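Local atomic coordinates of putative outer membrane protein (LpxR) (Salmonella typhimurium, PDB entry 3FID), a protein that removes acyl chains from lipid A as an outer-membrane deacylase built on a beta-barrel, thereby modifying lipopolysaccharide. Residues S6-D11 with G31-G36; N20-H25 with Y255-T260; N197-L202 with G222-E227; S271-T276 with Y285-G290. All blocks are in the same frame, centred on the assembly; numbering follows the deposited sequence.

Contact 1 of 4, residues S6-D11 with G31-G36. With ZN (zinc ion), chain G.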
# COMPACT_ATOMS: atom_id res chain seq x y z
N SER A 6 5.52 4.51 -8.07
CA SER A 6 5.89 3.70 -6.91
C SER A 6 5.89 2.22 -7.27
O SER A 6 4.96 1.74 -7.93
CB SER A 6 4.98 3.99 -5.72
OG SER A 6 5.34 3.17 -4.58
N VAL A 7 6.93 1.53 -6.86
CA VAL A 7 7.09 0.08 -7.10
C VAL A 7 7.13 -0.62 -5.71
O VAL A 7 7.94 -0.24 -4.85
CB VAL A 7 8.38 -0.19 -7.93
CG1 VAL A 7 8.69 -1.70 -8.08
CG2 VAL A 7 8.27 0.48 -9.34
N ALA A 8 6.26 -1.61 -5.51
CA ALA A 8 6.28 -2.44 -4.29
C ALA A 8 6.77 -3.83 -4.66
O ALA A 8 6.44 -4.33 -5.74
CB ALA A 8 4.93 -2.53 -3.66
N ASN A 9 7.57 -4.43 -3.79
CA ASN A 9 8.09 -5.77 -4.00
C ASN A 9 8.30 -6.45 -2.64
O ASN A 9 8.77 -5.82 -1.68
CB ASN A 9 9.40 -5.71 -4.81
CG ASN A 9 9.69 -7.01 -5.57
OD1 ASN A 9 9.34 -8.13 -5.15
ND2 ASN A 9 10.36 -6.86 -6.71
N ASP A 10 7.95 -7.74 -2.56
CA ASP A 10 8.30 -8.50 -1.36
C ASP A 10 9.81 -8.80 -1.34
O ASP A 10 10.39 -9.01 -0.25
CB ASP A 10 7.45 -9.77 -1.21
CG ASP A 10 7.64 -10.75 -2.34
OD1 ASP A 10 7.90 -11.93 -2.07
OD2 ASP A 10 7.54 -10.37 -3.50
N ASP A 11 10.43 -8.84 -2.53
CA ASP A 11 11.90 -8.93 -2.66
C ASP A 11 12.49 -7.53 -2.55
O ASP A 11 12.34 -6.69 -3.45
CB ASP A 11 12.29 -9.59 -4.00
CG ASP A 11 13.81 -9.62 -4.25
OD1 ASP A 11 14.61 -9.19 -3.40
OD2 ASP A 11 14.20 -10.11 -5.33
N GLY A 31 4.99 -14.53 0.87
CA GLY A 31 4.95 -13.83 -0.39
C GLY A 31 3.62 -13.22 -0.72
O GLY A 31 3.39 -12.95 -1.89
N ASP A 32 2.77 -12.97 0.29
CA ASP A 32 1.37 -12.56 0.08
C ASP A 32 1.18 -11.42 -0.93
O ASP A 32 0.30 -11.50 -1.78
CB ASP A 32 0.70 -12.14 1.39
CG ASP A 32 0.60 -13.25 2.40
OD1 ASP A 32 1.63 -13.83 2.80
OD2 ASP A 32 -0.54 -13.49 2.85
N TYR A 33 1.94 -10.33 -0.77
CA TYR A 33 1.84 -9.18 -1.67
C TYR A 33 3.12 -9.19 -2.49
O TYR A 33 4.20 -8.89 -1.99
CB TYR A 33 1.71 -7.90 -0.85
CG TYR A 33 1.66 -6.61 -1.62
CD1 TYR A 33 2.18 -5.43 -1.06
CD2 TYR A 33 1.06 -6.53 -2.88
CE1 TYR A 33 2.11 -4.19 -1.76
CE2 TYR A 33 0.98 -5.29 -3.57
CZ TYR A 33 1.51 -4.14 -3.01
OH TYR A 33 1.42 -2.94 -3.72
N THR A 34 2.99 -9.61 -3.73
CA THR A 34 4.18 -9.91 -4.52
C THR A 34 4.70 -8.74 -5.39
O THR A 34 5.92 -8.59 -5.58
CB THR A 34 4.04 -11.26 -5.33
OG1 THR A 34 5.33 -11.66 -5.81
CG2 THR A 34 3.08 -11.16 -6.51
N ALA A 35 3.81 -7.90 -5.90
CA ALA A 35 4.24 -6.76 -6.70
C ALA A 35 3.21 -5.65 -6.64
O ALA A 35 2.01 -5.89 -6.60
CB ALA A 35 4.47 -7.19 -8.19
N GLY A 36 3.70 -4.41 -6.71
CA GLY A 36 2.81 -3.27 -6.92
C GLY A 36 3.42 -2.30 -7.92
O GLY A 36 4.65 -2.12 -7.95
ZN ZN G . 6.79 -10.71 -5.66
O HOH W 1 5.70 -13.35 -3.53
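Asp10 and Thr34 meet at a zinc ion where two antiparallel barrel strands, 2-9 and 33-44, come apart at their ends. Asp10 OD2 lies 2.3 Å from the metal. Thr34 bites it twice, through its carbonyl O, also at 2.3 Å, and through OG1; OG1 stands anti to the backbone N (chi1 -166°) and thus beside the carbonyl carbon, where a threonine can close a six-membered chelate ring. Two further ligand atoms come from outside the two segments. The other carboxylate oxygen faces a water, which lies 3.0 Å from Asp10 OD1 and also reaches Gly31 O and Thr34 OG1, linking the turn before the strand to the metal site.

Around this first shell the backbone sets the positions. Thr34 and Ala35 both face Ile59 in a classic beta bulge, which sets two successive residues opposite a single residue of the next strand. On the other side Asn9 OD1 accepts from Asp11 N at 2.9 Å, an Asx turn that bends the chain as it leaves its strand.

Farther back, Ala8 and Gly36 form a hydrogen-bonded pair. Glycine suits this position because the hydroxyl of Tyr33 sits where a side chain would begin, and small Ala8 fits beside the same phenol, near its hydroxyl end. Asp58 holds that hydroxyl, while Tyr287 meets the ring edge-to-face. Ala8 N donates to Gly36 O at 3.0 Å. In return Gly36 N donates to Ala8 O at 2.9 Å. Ala8 CB rests 3.5 Å from Tyr33 OH.

Contact 2 of 4, residues N20-H25 with Y255-T260. With ZN (zinc ion), chain F; CXE (pentaethylene glycol monodecyl ether), chain L; CXE (pentaethylene glycol monodecyl ether), chain J.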
# COMPACT_ATOMS: atom_id res chain seq x y z
N ASN A 20 14.54 -7.38 7.01
CA ASN A 20 14.67 -8.59 7.86
C ASN A 20 15.05 -8.25 9.29
O ASN A 20 14.53 -8.86 10.22
CB ASN A 20 15.72 -9.57 7.33
CG ASN A 20 15.34 -10.17 6.00
OD1 ASN A 20 14.21 -10.04 5.55
ND2 ASN A 20 16.29 -10.84 5.37
N ALA A 21 15.96 -7.30 9.47
CA ALA A 21 16.33 -6.88 10.83
C ALA A 21 15.14 -6.23 11.53
O ALA A 21 14.90 -6.44 12.74
CB ALA A 21 17.51 -5.93 10.79
N LEU A 22 14.35 -5.48 10.77
CA LEU A 22 13.24 -4.76 11.34
C LEU A 22 12.05 -5.67 11.73
O LEU A 22 11.49 -5.53 12.81
CB LEU A 22 12.82 -3.62 10.41
CG LEU A 22 11.70 -2.65 10.84
CD1 LEU A 22 11.97 -2.00 12.20
CD2 LEU A 22 11.50 -1.59 9.72
N TYR A 23 11.69 -6.61 10.86
CA TYR A 23 10.45 -7.37 11.04
C TYR A 23 10.68 -8.88 11.23
O TYR A 23 9.73 -9.63 11.44
CB TYR A 23 9.49 -7.12 9.84
CG TYR A 23 9.01 -5.70 9.67
CD1 TYR A 23 8.37 -5.03 10.72
CD2 TYR A 23 9.18 -5.03 8.47
CE1 TYR A 23 7.93 -3.71 10.57
CE2 TYR A 23 8.73 -3.71 8.31
CZ TYR A 23 8.11 -3.06 9.37
OH TYR A 23 7.67 -1.73 9.19
N GLY A 24 11.93 -9.31 11.16
CA GLY A 24 12.23 -10.73 11.35
C GLY A 24 12.22 -11.51 10.04
O GLY A 24 11.55 -11.12 9.06
N HIS A 25 12.94 -12.62 10.02
CA HIS A 25 13.10 -13.30 8.73
C HIS A 25 11.86 -14.09 8.27
O HIS A 25 11.64 -14.20 7.06
CB HIS A 25 14.40 -14.15 8.68
CG HIS A 25 14.81 -14.52 7.28
ND1 HIS A 25 14.32 -15.63 6.63
CD2 HIS A 25 15.62 -13.89 6.41
CE1 HIS A 25 14.83 -15.67 5.40
NE2 HIS A 25 15.62 -14.62 5.24
N TYR A 255 2.46 -2.08 9.79
CA TYR A 255 3.58 -1.28 10.26
C TYR A 255 4.30 -0.67 9.08
O TYR A 255 4.48 -1.34 8.05
CB TYR A 255 4.57 -2.17 11.01
CG TYR A 255 4.01 -2.71 12.29
CD1 TYR A 255 4.29 -2.07 13.50
CD2 TYR A 255 3.20 -3.87 12.31
CE1 TYR A 255 3.80 -2.55 14.70
CE2 TYR A 255 2.70 -4.36 13.52
CZ TYR A 255 2.99 -3.68 14.70
OH TYR A 255 2.51 -4.11 15.93
N ARG A 256 4.72 0.59 9.19
CA ARG A 256 5.43 1.27 8.10
C ARG A 256 6.54 2.10 8.73
O ARG A 256 6.28 2.87 9.66
CB ARG A 256 4.51 2.21 7.29
CG ARG A 256 3.25 1.59 6.71
CD ARG A 256 2.62 2.48 5.61
NE ARG A 256 2.06 1.55 4.62
CZ ARG A 256 2.48 1.33 3.37
NH1 ARG A 256 1.85 0.41 2.67
NH2 ARG A 256 3.48 2.02 2.79
N VAL A 257 7.76 1.90 8.25
CA VAL A 257 8.89 2.68 8.67
C VAL A 257 9.58 3.15 7.39
O VAL A 257 9.87 2.33 6.49
CB VAL A 257 9.87 1.79 9.51
CG1 VAL A 257 11.20 2.50 9.74
CG2 VAL A 257 9.18 1.31 10.83
N GLY A 258 9.85 4.45 7.28
CA GLY A 258 10.45 4.92 6.05
C GLY A 258 10.98 6.33 6.06
O GLY A 258 11.02 6.98 7.10
N ALA A 259 11.38 6.79 4.88
CA ALA A 259 11.99 8.12 4.72
C ALA A 259 11.83 8.64 3.30
O ALA A 259 11.68 7.85 2.33
CB ALA A 259 13.49 8.08 5.08
N THR A 260 11.89 9.96 3.19
CA THR A 260 12.00 10.67 1.91
C THR A 260 13.19 11.65 1.97
O THR A 260 13.39 12.34 2.98
CB THR A 260 10.75 11.46 1.63
OG1 THR A 260 9.66 10.55 1.50
CG2 THR A 260 10.89 12.35 0.32
ZN ZN F . 13.29 -17.37 7.14
C1 CXE L . 2.30 4.96 18.83
C2 CXE L . 3.26 5.65 17.89
C3 CXE L . 3.45 4.83 16.62
C4 CXE L . 4.84 4.25 16.48
C5 CXE L . 4.75 2.76 16.12
C6 CXE L . 5.66 2.40 14.94
C7 CXE L . 6.12 0.96 15.07
C8 CXE L . 7.01 0.56 13.92
C9 CXE L . 8.10 -0.38 14.40
C10 CXE L . 8.02 -1.77 13.76
O11 CXE L . 8.51 -2.72 14.69
C12 CXE L . 8.44 -4.09 14.27
C13 CXE L . 7.04 -4.68 14.43
O14 CXE L . 6.78 -4.96 15.81
C15 CXE L . 5.59 -5.74 16.00
C1 CXE J . 13.77 4.65 8.03
C2 CXE J . 14.34 4.07 6.75
C3 CXE J . 15.69 3.44 7.05
C4 CXE J . 16.21 2.67 5.85
C5 CXE J . 17.60 2.13 6.13
C6 CXE J . 18.08 1.28 4.96
C7 CXE J . 19.59 1.09 4.95
C8 CXE J . 20.04 0.66 3.56
C9 CXE J . 21.27 -0.22 3.61
C10 CXE J . 21.72 -0.57 2.20
O11 CXE J . 23.10 -0.91 2.25
C12 CXE J . 23.65 -1.20 0.97
C13 CXE J . 25.01 -1.86 1.20
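Leu22 and Tyr23 make an apolar contact with Tyr255 and Val257, laying the last turn of helix 16-23 against the outward face of barrel strand 251-263. Leu22 and Val257 reach toward each other tip to tip, CD2 of the leucine lying 3.8 Å from CB of the valine. Branched aliphatic residues suit this surface, which also receives detergent: Val257 CG1 and CG2 touch two different molecules.

Tyr23 runs obliquely across Tyr255, with its CE1 3.7 Å from CB of the strand residue. CG of Leu22 sits 3.8 Å above the centre of the Tyr23 ring, so neighbouring residues of the helix also pack on each other. The phenol lets Tyr23 be apolar along its ring and polar at its end, where OH is hydrogen-bonded to the backbone O of Leu272. The Tyr255 ring carries one detergent over a face, C13 standing 3.8 Å above its plane toward the rim.

Gly24 leaves the helix with a phi of 91°, which glycine tolerates readily. His25 follows, binding a zinc ion through ND1 together with Asp29 of helix 25-29. Through Leu22 and Tyr23, helix 16-23 lies over both strand 251-263 and its neighbour 266-275, where Leu272 also touches Leu22.

Contact 3 of 4, residues N197-L202 with G222-E227. With CXE (pentaethylene glycol monodecyl ether), chain M; CXE (pentaethylene glycol monodecyl ether), chain L.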
# COMPACT_ATOMS: atom_id res chain seq x y z
N ASN A 197 0.29 11.26 5.85
CA ASN A 197 0.61 9.84 6.09
C ASN A 197 -0.56 8.92 5.65
O ASN A 197 -1.59 9.41 5.18
CB ASN A 197 0.95 9.59 7.57
CG ASN A 197 2.08 10.46 8.06
OD1 ASN A 197 3.23 10.35 7.61
ND2 ASN A 197 1.77 11.34 9.00
N GLY A 198 -0.41 7.62 5.84
CA GLY A 198 -1.47 6.68 5.51
C GLY A 198 -0.97 5.24 5.46
O GLY A 198 0.25 4.98 5.28
N PHE A 199 -1.93 4.32 5.60
CA PHE A 199 -1.69 2.88 5.62
C PHE A 199 -2.63 2.18 4.63
O PHE A 199 -3.70 2.72 4.28
CB PHE A 199 -2.02 2.32 7.00
CG PHE A 199 -1.20 2.94 8.12
CD1 PHE A 199 -0.00 2.35 8.53
CD2 PHE A 199 -1.64 4.12 8.75
CE1 PHE A 199 0.75 2.92 9.57
CE2 PHE A 199 -0.91 4.68 9.81
CZ PHE A 199 0.29 4.09 10.21
N GLY A 200 -2.25 0.98 4.23
CA GLY A 200 -3.15 0.11 3.47
C GLY A 200 -3.63 0.82 2.22
O GLY A 200 -2.81 1.36 1.45
N LEU A 201 -4.95 0.83 2.01
CA LEU A 201 -5.50 1.47 0.81
C LEU A 201 -5.49 3.00 0.89
O LEU A 201 -5.87 3.70 -0.06
CB LEU A 201 -6.91 0.92 0.55
CG LEU A 201 -6.96 -0.58 0.16
CD1 LEU A 201 -8.41 -1.11 0.20
CD2 LEU A 201 -6.32 -0.89 -1.17
N LEU A 202 -5.06 3.53 2.04
CA LEU A 202 -4.91 4.98 2.20
C LEU A 202 -3.42 5.38 2.11
O LEU A 202 -3.07 6.54 2.29
CB LEU A 202 -5.54 5.46 3.53
CG LEU A 202 -7.05 5.74 3.71
CD1 LEU A 202 -7.54 6.94 2.87
CD2 LEU A 202 -7.90 4.47 3.44
N GLY A 222 5.04 4.23 11.86
CA GLY A 222 3.61 4.18 12.23
C GLY A 222 3.05 2.77 12.24
O GLY A 222 3.65 1.86 11.68
N VAL A 223 1.90 2.61 12.87
CA VAL A 223 1.16 1.34 12.89
C VAL A 223 -0.31 1.69 12.85
O VAL A 223 -0.75 2.70 13.46
CB VAL A 223 1.49 0.44 14.12
CG1 VAL A 223 1.30 1.18 15.49
CG2 VAL A 223 0.71 -0.87 14.07
N GLU A 224 -1.08 0.88 12.12
CA GLU A 224 -2.51 1.03 12.08
C GLU A 224 -3.15 -0.33 12.30
O GLU A 224 -2.77 -1.30 11.67
CB GLU A 224 -2.97 1.59 10.72
CG GLU A 224 -4.49 1.69 10.61
CD GLU A 224 -4.98 2.07 9.21
OE1 GLU A 224 -5.14 1.20 8.34
OE2 GLU A 224 -5.22 3.27 8.99
N ARG A 225 -4.11 -0.41 13.21
CA ARG A 225 -4.88 -1.65 13.35
C ARG A 225 -6.16 -1.57 12.54
O ARG A 225 -6.98 -0.67 12.77
CB ARG A 225 -5.22 -1.90 14.83
CG ARG A 225 -6.24 -3.04 15.03
CD ARG A 225 -6.07 -3.65 16.41
NE ARG A 225 -4.76 -4.26 16.54
CZ ARG A 225 -4.30 -4.85 17.63
NH1 ARG A 225 -5.07 -4.92 18.71
NH2 ARG A 225 -3.08 -5.37 17.64
N ARG A 226 -6.42 -2.53 11.66
CA ARG A 226 -7.74 -2.49 11.03
C ARG A 226 -8.63 -3.67 11.30
O ARG A 226 -8.15 -4.80 11.49
CB ARG A 226 -7.64 -2.19 9.54
CG ARG A 226 -6.72 -3.08 8.80
CD ARG A 226 -6.46 -2.42 7.44
NE ARG A 226 -5.93 -3.36 6.47
CZ ARG A 226 -4.67 -3.37 6.02
NH1 ARG A 226 -4.31 -4.26 5.09
NH2 ARG A 226 -3.78 -2.51 6.47
N GLU A 227 -9.92 -3.38 11.39
CA GLU A 227 -10.94 -4.40 11.63
C GLU A 227 -11.59 -4.65 10.29
O GLU A 227 -12.22 -3.77 9.72
CB GLU A 227 -11.97 -3.88 12.63
CG GLU A 227 -12.87 -4.95 13.17
CD GLU A 227 -12.13 -5.95 14.08
OE1 GLU A 227 -12.78 -6.98 14.39
OE2 GLU A 227 -10.92 -5.73 14.44
C1 CXE M . -14.75 20.02 13.21
C2 CXE M . -14.96 18.56 13.57
C3 CXE M . -13.74 17.99 14.30
C4 CXE M . -13.44 16.55 13.89
C5 CXE M . -12.62 15.80 14.94
C6 CXE M . -11.97 14.57 14.33
C7 CXE M . -10.86 13.96 15.19
C8 CXE M . -10.56 12.54 14.73
C9 CXE M . -9.19 12.01 15.17
C10 CXE M . -9.30 10.58 15.68
O11 CXE M . -8.00 10.05 15.96
C12 CXE M . -7.98 9.18 17.11
C13 CXE M . -7.50 7.76 16.75
O14 CXE M . -6.64 7.22 17.76
C15 CXE M . -6.05 5.97 17.40
C16 CXE M . -4.66 5.80 18.01
O17 CXE M . -4.45 4.43 18.36
C18 CXE M . -3.16 3.89 18.02
C19 CXE M . -3.10 2.39 18.36
O20 CXE M . -2.84 1.60 17.19
C21 CXE M . -2.93 0.19 17.40
C22 CXE M . -1.55 -0.41 17.15
O23 CXE M . -1.55 -1.83 17.21
C24 CXE M . -0.29 -2.34 17.62
C25 CXE M . -0.50 -3.26 18.80
O26 CXE M . 0.75 -3.63 19.35
C1 CXE L . 2.30 4.96 18.83
C2 CXE L . 3.26 5.65 17.89
C3 CXE L . 3.45 4.83 16.62
C4 CXE L . 4.84 4.25 16.48
C5 CXE L . 4.75 2.76 16.12
C6 CXE L . 5.66 2.40 14.94
C7 CXE L . 6.12 0.96 15.07
C8 CXE L . 7.01 0.56 13.92
C9 CXE L . 8.10 -0.38 14.40
C10 CXE L . 8.02 -1.77 13.76
O11 CXE L . 8.51 -2.72 14.69
C12 CXE L . 8.44 -4.09 14.27
C13 CXE L . 7.04 -4.68 14.43
O14 CXE L . 6.78 -4.96 15.81
C15 CXE L . 5.59 -5.74 16.00
O HOH W 2 -4.57 5.07 6.79
O HOH W 3 -6.06 2.38 6.03
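The loop segment 197-202 approaches strand 215-228 most closely where the CA atoms of Phe199 and Glu224 are 6.8 Å apart, too far for direct backbone pairing. Side chains fill the interval. Glu224 CB lies over one face of the Phe199 ring, 3.5 Å from its centroid, in a CH-pi contact, and the two side chains slide past each other in opposite directions. Because Gly222 has no side chain, the edge of the ring can come down to the strand backbone, with CE1 3.5 Å from Gly222 C.

Two waters complete the junction. One accepts from Phe199 N and donates to Glu224 OE2 at 2.9 Å; the other donates to both Phe199 O and Glu224 OE1, 2.8 Å from the latter. A carboxylate can thus serve both polar groups of one loop residue.

This is an inward-folded loop resting on the interior wall of the barrel, whereas Val223 and Arg225, pointing the other way, touch detergent outside. Gly200 and Leu201 occupy the corners of a type II' turn, closed by Leu202 N to Phe199 O at 2.7 Å; glycine accommodates the positive phi (57°). Gly200 CA lies 4.0 Å from Arg226 NH2, and Glu254 serves both residues, taking the Gly200 N-H and a salt bridge from Arg226.

Contact 4 of 4, residues S271-T276 with Y285-G290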
# COMPACT_ATOMS: atom_id res chain seq x y z
N SER A 271 9.82 2.83 1.92
CA SER A 271 9.01 2.44 3.07
C SER A 271 9.18 0.93 3.30
O SER A 271 9.12 0.14 2.35
CB SER A 271 7.53 2.81 2.84
OG SER A 271 6.77 2.60 4.04
N LEU A 272 9.50 0.56 4.54
CA LEU A 272 9.66 -0.83 4.97
C LEU A 272 8.41 -1.24 5.72
O LEU A 272 8.11 -0.69 6.80
CB LEU A 272 10.86 -0.93 5.92
CG LEU A 272 12.23 -0.40 5.42
CD1 LEU A 272 13.35 -0.57 6.51
CD2 LEU A 272 12.69 -1.06 4.18
N ASN A 273 7.68 -2.22 5.18
CA ASN A 273 6.32 -2.47 5.62
C ASN A 273 6.10 -3.88 6.11
O ASN A 273 6.73 -4.78 5.62
CB ASN A 273 5.35 -2.14 4.48
CG ASN A 273 5.64 -0.79 3.87
OD1 ASN A 273 5.81 0.20 4.58
ND2 ASN A 273 5.72 -0.74 2.53
N LYS A 274 5.21 -4.04 7.09
CA LYS A 274 4.77 -5.37 7.51
C LYS A 274 3.27 -5.39 7.71
O LYS A 274 2.70 -4.51 8.36
CB LYS A 274 5.46 -5.84 8.80
CG LYS A 274 5.15 -7.33 9.14
CD LYS A 274 5.73 -7.76 10.46
CE LYS A 274 4.69 -7.55 11.58
NZ LYS A 274 5.06 -8.37 12.78
N VAL A 275 2.62 -6.44 7.19
CA VAL A 275 1.21 -6.63 7.43
C VAL A 275 1.07 -7.94 8.24
O VAL A 275 1.65 -8.96 7.84
CB VAL A 275 0.43 -6.67 6.09
CG1 VAL A 275 -1.05 -7.04 6.31
CG2 VAL A 275 0.53 -5.27 5.34
N THR A 276 0.36 -7.90 9.36
CA THR A 276 0.16 -9.13 10.14
C THR A 276 -0.78 -10.11 9.44
O THR A 276 -1.55 -9.73 8.57
CB THR A 276 -0.25 -8.88 11.62
OG1 THR A 276 -1.58 -8.35 11.69
CG2 THR A 276 0.76 -7.93 12.30
N TYR A 285 3.64 -10.81 6.81
CA TYR A 285 4.51 -10.69 5.67
C TYR A 285 5.07 -9.28 5.54
O TYR A 285 4.42 -8.31 5.92
CB TYR A 285 3.80 -11.12 4.38
CG TYR A 285 2.60 -10.28 3.99
CD1 TYR A 285 1.32 -10.63 4.42
CD2 TYR A 285 2.72 -9.18 3.12
CE1 TYR A 285 0.19 -9.90 4.04
CE2 TYR A 285 1.58 -8.42 2.71
CZ TYR A 285 0.32 -8.80 3.18
OH TYR A 285 -0.84 -8.11 2.83
N SER A 286 6.29 -9.20 5.03
CA SER A 286 6.99 -7.90 4.87
C SER A 286 7.30 -7.60 3.40
O SER A 286 7.52 -8.50 2.56
CB SER A 286 8.29 -7.88 5.69
OG SER A 286 9.16 -8.93 5.27
N TYR A 287 7.35 -6.31 3.08
CA TYR A 287 7.66 -5.88 1.74
C TYR A 287 8.13 -4.43 1.80
O TYR A 287 8.04 -3.77 2.86
CB TYR A 287 6.42 -5.99 0.83
CG TYR A 287 5.23 -5.12 1.23
CD1 TYR A 287 4.32 -5.52 2.19
CD2 TYR A 287 5.03 -3.89 0.62
CE1 TYR A 287 3.22 -4.70 2.54
CE2 TYR A 287 3.97 -3.05 0.96
CZ TYR A 287 3.08 -3.46 1.90
OH TYR A 287 2.05 -2.59 2.17
N ILE A 288 8.63 -3.94 0.68
CA ILE A 288 8.99 -2.53 0.59
C ILE A 288 8.24 -1.85 -0.52
O ILE A 288 7.72 -2.50 -1.42
CB ILE A 288 10.49 -2.32 0.34
CG1 ILE A 288 10.91 -2.91 -1.02
CG2 ILE A 288 11.32 -2.89 1.51
CD1 ILE A 288 12.24 -2.39 -1.54
N ASN A 289 8.19 -0.53 -0.44
CA ASN A 289 7.92 0.25 -1.64
C ASN A 289 9.01 1.32 -1.79
O ASN A 289 9.54 1.82 -0.79
CB ASN A 289 6.46 0.79 -1.70
CG ASN A 289 6.08 1.70 -0.54
OD1 ASN A 289 5.65 1.23 0.53
ND2 ASN A 289 6.18 3.01 -0.75
N GLY A 290 9.39 1.59 -3.04
CA GLY A 290 10.34 2.65 -3.36
C GLY A 290 9.67 3.58 -4.35
O GLY A 290 9.00 3.13 -5.30
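Asn289 OD1 is gripped from two directions, by Asn273 ND2 at 2.8 Å across the strands and by Arg256 NH2 of strand 251-263, the neighbour of 266-275 on its other side. The two asparagine side chains cross at about a right angle, yet their amide planes are only 20° apart, and OD1 lies close to the amide plane of Asn273, where an N-H points. The other end of the Asn273 amide is also taken: Ser271 OG donates to Asn273 OD1 at 2.6 Å, in the carbonyl plane and on a lone pair. With a donor on OD1 and an acceptor before ND2, the amide's rotation is settled, a good use of asparagine on a buried surface.

The setting is the last beta hairpin of the barrel, strands 266-275 and 285-295; segments 271-275 and 285-290 run antiparallel, 155° between their directions. Ser271 with Asn289, Asn273 with Tyr287 and Val275 with Tyr285 are hydrogen-bonded pairs, each closed by two backbone bonds, among them Asn273 N to Tyr287 O at 2.8 Å.

On the face these pairs share, both tyrosines lie under their partners. CG of Tyr287 stands between backbone N and carbonyl carbon (chi1 63°), and the ring lies under Asn273, whose CB is 3.8 Å from its centroid, while Val275 CG2 meets the ring edge. Val275 CB rides 4.0 Å from the centroid of Tyr285, whose hydroxyl goes to Glu278. On the reverse face, covered partly by helix 16-23, Leu272 and Ile288 lie side by side, CD2 to CG2 3.5 Å.

Strand 2-9 enters contact 1, which closes a short, largely helical loop by pairing with strand 33-44. Contact 2 starts from within that loop, at residues 20-25, and ends far along the chain at 255-260, so the two cross. The long excursion spanned by contact 2 encloses contact 3, a loop turned back onto strand 215-228; Arg256 O and Gly222 N bond where the neighbouring strands of these two contacts meet. Contact 4 follows as the final hairpin. Its strand 285-295 pairs with strand 2-9, so contacts 1 and 4, centres 8 Å apart, join the two ends of the chain and complete the ring of strands. Strand 251-263 of contact 2 pairs with strand 266-275 of contact 4.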